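Local coordinates for putative effector, AYWB SAP54-like protein ('Echinacea purpurea' witches'-broom phytoplasma, PDB 6INR) that probably acts inside the host plant as an effector that engages MADS transcription factors and causes phyllody, in which floral organs become leaf-like, at residues I23-N26 and I27-K31; K33-D36 and N37-I41. All blocks are in the same frame, centred on the assembly; numbering follows the deposited sequence.

How the contacts relate
Contact 1 and contact 2 follow one another along helix 16-49, the first of two long helices; their segments adjoin in the sequence and their centres are about 15 Å apart. Contact 1 lies farther out, about 11 Å from the centre of the chain against 6 Å for contact 2, and there the side chain of I23 comes within about 6 Å of a bound cadmium ion. Each has one water-bridged pair of side chains, N26 with N29 and D36 with T39, and other side chains that pack on helix 55-84. Q74 of that helix joins them: it touches L30 and I34 and accepts a hydrogen bond from N37. I23, L30 and N37 follow at seven-residue spacing, as do I27, I34 and I41.

Contact 1 of 2, residues I23-N26 and I27-K31; sequences IEEN and IINLK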
# COMPACT_ATOMS: atom_id res chain seq x y z
N ILE A 23 15.83 -6.83 3.47
CA ILE A 23 14.39 -7.03 3.81
C ILE A 23 13.83 -5.77 4.45
O ILE A 23 12.79 -5.29 4.05
CB ILE A 23 14.07 -8.26 4.72
CG1 ILE A 23 14.53 -9.60 4.10
CG2 ILE A 23 12.57 -8.34 4.98
CD1 ILE A 23 13.91 -9.90 2.75
N GLU A 24 14.51 -5.25 5.45
CA GLU A 24 14.08 -4.02 6.11
C GLU A 24 13.80 -2.89 5.14
O GLU A 24 12.84 -2.15 5.33
CB GLU A 24 15.08 -3.57 7.15
CG GLU A 24 15.12 -4.53 8.32
CD GLU A 24 15.85 -3.99 9.53
OE1 GLU A 24 16.97 -3.47 9.36
OE2 GLU A 24 15.30 -4.09 10.66
N GLU A 25 14.62 -2.75 4.10
CA GLU A 25 14.42 -1.69 3.12
C GLU A 25 13.12 -1.95 2.36
O GLU A 25 12.35 -1.05 2.07
CB GLU A 25 15.61 -1.59 2.17
CG GLU A 25 15.46 -0.59 1.01
CD GLU A 25 16.68 -0.53 0.08
OE1 GLU A 25 17.30 -1.60 -0.18
OE2 GLU A 25 17.02 0.59 -0.40
N ASN A 26 12.92 -3.20 2.01
CA ASN A 26 11.67 -3.63 1.36
C ASN A 26 10.44 -3.33 2.21
O ASN A 26 9.38 -2.95 1.72
CB ASN A 26 11.73 -5.11 1.06
CG ASN A 26 12.50 -5.41 -0.21
OD1 ASN A 26 12.31 -4.74 -1.22
ND2 ASN A 26 13.29 -6.47 -0.20
N ILE A 27 10.62 -3.46 3.50
CA ILE A 27 9.53 -3.22 4.43
C ILE A 27 9.14 -1.75 4.58
O ILE A 27 7.96 -1.37 4.45
CB ILE A 27 9.83 -3.79 5.81
CG1 ILE A 27 9.78 -5.32 5.76
CG2 ILE A 27 8.82 -3.23 6.80
CD1 ILE A 27 10.06 -5.96 7.09
N ILE A 28 10.12 -0.91 4.86
CA ILE A 28 9.89 0.54 4.90
C ILE A 28 9.29 1.09 3.62
O ILE A 28 8.42 1.96 3.64
CB ILE A 28 11.16 1.32 5.19
CG1 ILE A 28 11.64 0.90 6.57
CG2 ILE A 28 10.89 2.82 5.15
CD1 ILE A 28 12.98 1.48 6.96
N ASN A 29 9.77 0.60 2.49
CA ASN A 29 9.27 1.09 1.22
C ASN A 29 7.83 0.67 1.07
O ASN A 29 6.99 1.42 0.61
CB ASN A 29 10.09 0.60 0.04
CG ASN A 29 11.53 1.08 0.07
OD1 ASN A 29 12.40 0.45 -0.54
ND2 ASN A 29 11.79 2.21 0.73
N LEU A 30 7.55 -0.55 1.50
CA LEU A 30 6.18 -1.09 1.48
C LEU A 30 5.23 -0.30 2.36
O LEU A 30 4.12 0.02 1.98
CB LEU A 30 6.16 -2.55 1.90
CG LEU A 30 4.87 -3.28 1.53
CD1 LEU A 30 4.54 -3.12 0.05
CD2 LEU A 30 5.02 -4.76 1.87
N LYS A 31 5.67 -0.02 3.57
CA LYS A 31 4.93 0.85 4.48
C LYS A 31 4.69 2.27 3.95
O LYS A 31 3.63 2.87 4.21
CB LYS A 31 5.64 0.95 5.80
CG LYS A 31 5.57 -0.31 6.63
CD LYS A 31 6.07 0.04 8.03
CE LYS A 31 6.45 -1.17 8.86
NZ LYS A 31 7.25 -0.68 10.02
O HOH W 1 12.43 -1.80 -2.00
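I27 lies one helical turn beyond I23 and meets it twice, through backbone and through side chain. I27 N donates to I23 O at 2.9 Å. The I27 side chain runs back toward I23: CG1 stands beside its own backbone N (chi1 -71°) and continues extended, which sets CG1 3.5 Å from I23 O and brings CD1 within 4.1 Å of I23 CG2. The two isoleucines cross at a slant, methyl against methyl branch, and form a small apolar patch on the buried flank.

N26 works on another flank. Its backbone oxygen, N26 O, accepts from L30 N at 3.0 Å, while L30 CB rests against the same oxygen. The N26 side chain folds beside its backbone N and offers OD1 to a water, 3.0 Å away. That water also donates to N29 OD1 at 2.7 Å, so one molecule spans the two amides by donating to each oxygen, which would favour the orientation in which both side-chain oxygens face the water.

E25 completes the set. E25 O accepts a hydrogen bond from N29 N, and N29 OD1 lies beside that same oxygen without bonding to it, being an acceptor itself. E25 CG stands 3.6 Å from N29 OD1, the carboxylate and amide planes being 48° apart.

Beyond the segments, I27 and N26 both touch Y81 of helix 55-84, and I23 reaches L85. An apolar inner flank with a polar, water-bridged flank beside it makes this an amphipathic section of an alpha helix, as expected in an antiparallel two-helix hairpin resembling a coiled coil.

Contact 2 of 2, residues K33-D36 and N37-I41; sequences KIYD and NATKI
N37 folds back over the carbonyl of K33, one turn earlier. Its backbone N donates to K33 O at 2.8 Å. CB packs 3.4 Å from K33 O, and CG, placed beside the backbone N by chi1 of -78°, stays 3.3 Å from that K33 oxygen. Of the two branches at the tip, OD1 stays 4.1 Å from K33 O and ND2 is the nearer, but its angle is too poor for a hydrogen bond; the amide instead donates to Q74 OE1, so this buried nitrogen is satisfied by the other helix.

The outer flank is held differently. A water donates to D36 OD1 at 2.6 Å and is hydrogen-bonded to T39 OG1 at 3.1 Å, linking a carboxylate and a hydroxyl three residues apart. Both the water and D36 OD1 sit at the edge of the Y35 ring, in its plane, while T39 OG1 approaches CE1 of Y35 obliquely at 3.6 Å.

The two flanks thus divide this section. Y35, D36 and T39 form its outer surface, whereas N37 touches Y67 and L70, with I34 on Q74 and K40 on Y67, seating this part of helix 16-49 against helix 55-84.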
# COMPACT_ATOMS: atom_id res chain seq x y z
N LYS A 33 4.39 2.99 0.83
CA LYS A 33 3.38 2.80 -0.22
C LYS A 33 1.97 2.69 0.40
O LYS A 33 0.99 3.25 -0.08
CB LYS A 33 3.70 1.58 -1.07
CG LYS A 33 4.62 1.84 -2.27
CD LYS A 33 5.40 0.59 -2.63
CE LYS A 33 5.68 0.46 -4.13
NZ LYS A 33 6.48 1.57 -4.72
N ILE A 34 1.88 1.96 1.48
CA ILE A 34 0.60 1.78 2.15
C ILE A 34 0.12 3.13 2.66
O ILE A 34 -1.05 3.49 2.53
CB ILE A 34 0.72 0.77 3.30
CG1 ILE A 34 0.78 -0.65 2.72
CG2 ILE A 34 -0.43 0.95 4.28
CD1 ILE A 34 1.32 -1.64 3.71
N TYR A 35 1.03 3.86 3.28
CA TYR A 35 0.72 5.23 3.76
C TYR A 35 0.22 6.12 2.64
O TYR A 35 -0.74 6.83 2.80
CB TYR A 35 1.91 5.89 4.44
CG TYR A 35 1.57 7.25 5.03
CD1 TYR A 35 1.58 8.39 4.26
CD2 TYR A 35 1.25 7.38 6.37
CE1 TYR A 35 1.28 9.63 4.80
CE2 TYR A 35 0.95 8.62 6.92
CZ TYR A 35 0.98 9.74 6.14
OH TYR A 35 0.65 10.97 6.69
N ASP A 36 0.84 6.05 1.48
CA ASP A 36 0.46 6.92 0.36
C ASP A 36 -0.82 6.48 -0.27
O ASP A 36 -1.60 7.29 -0.78
CB ASP A 36 1.53 7.00 -0.73
CG ASP A 36 2.81 7.68 -0.24
OD1 ASP A 36 2.77 8.45 0.76
OD2 ASP A 36 3.88 7.40 -0.85
N ASN A 37 -1.02 5.17 -0.29
CA ASN A 37 -2.29 4.64 -0.83
C ASN A 37 -3.45 5.03 0.09
O ASN A 37 -4.54 5.38 -0.35
CB ASN A 37 -2.23 3.14 -1.02
CG ASN A 37 -1.47 2.73 -2.26
OD1 ASN A 37 -1.54 3.40 -3.30
ND2 ASN A 37 -0.78 1.61 -2.18
N ALA A 38 -3.15 5.03 1.39
CA ALA A 38 -4.11 5.42 2.42
C ALA A 38 -4.46 6.89 2.32
O ALA A 38 -5.59 7.30 2.59
CB ALA A 38 -3.56 5.14 3.80
N THR A 39 -3.46 7.68 1.99
CA THR A 39 -3.64 9.10 1.67
C THR A 39 -4.52 9.25 0.43
O THR A 39 -5.42 10.07 0.40
CB THR A 39 -2.26 9.76 1.41
OG1 THR A 39 -1.61 9.92 2.68
CG2 THR A 39 -2.37 11.10 0.71
N LYS A 40 -4.23 8.46 -0.57
CA LYS A 40 -4.99 8.51 -1.83
C LYS A 40 -6.47 8.31 -1.54
O LYS A 40 -7.33 8.91 -2.16
CB LYS A 40 -4.52 7.40 -2.77
CG LYS A 40 -4.11 7.84 -4.17
CD LYS A 40 -5.22 8.62 -4.85
CE LYS A 40 -4.99 8.73 -6.35
NZ LYS A 40 -6.04 9.57 -6.98
N ILE A 41 -6.76 7.45 -0.57
CA ILE A 41 -8.16 7.09 -0.28
C ILE A 41 -8.83 8.25 0.44
O ILE A 41 -9.92 8.66 0.08
CB ILE A 41 -8.31 5.77 0.51
CG1 ILE A 41 -8.12 4.55 -0.41
CG2 ILE A 41 -9.71 5.65 1.10
CD1 ILE A 41 -7.91 3.26 0.37
O HOH W 2 1.23 10.47 1.48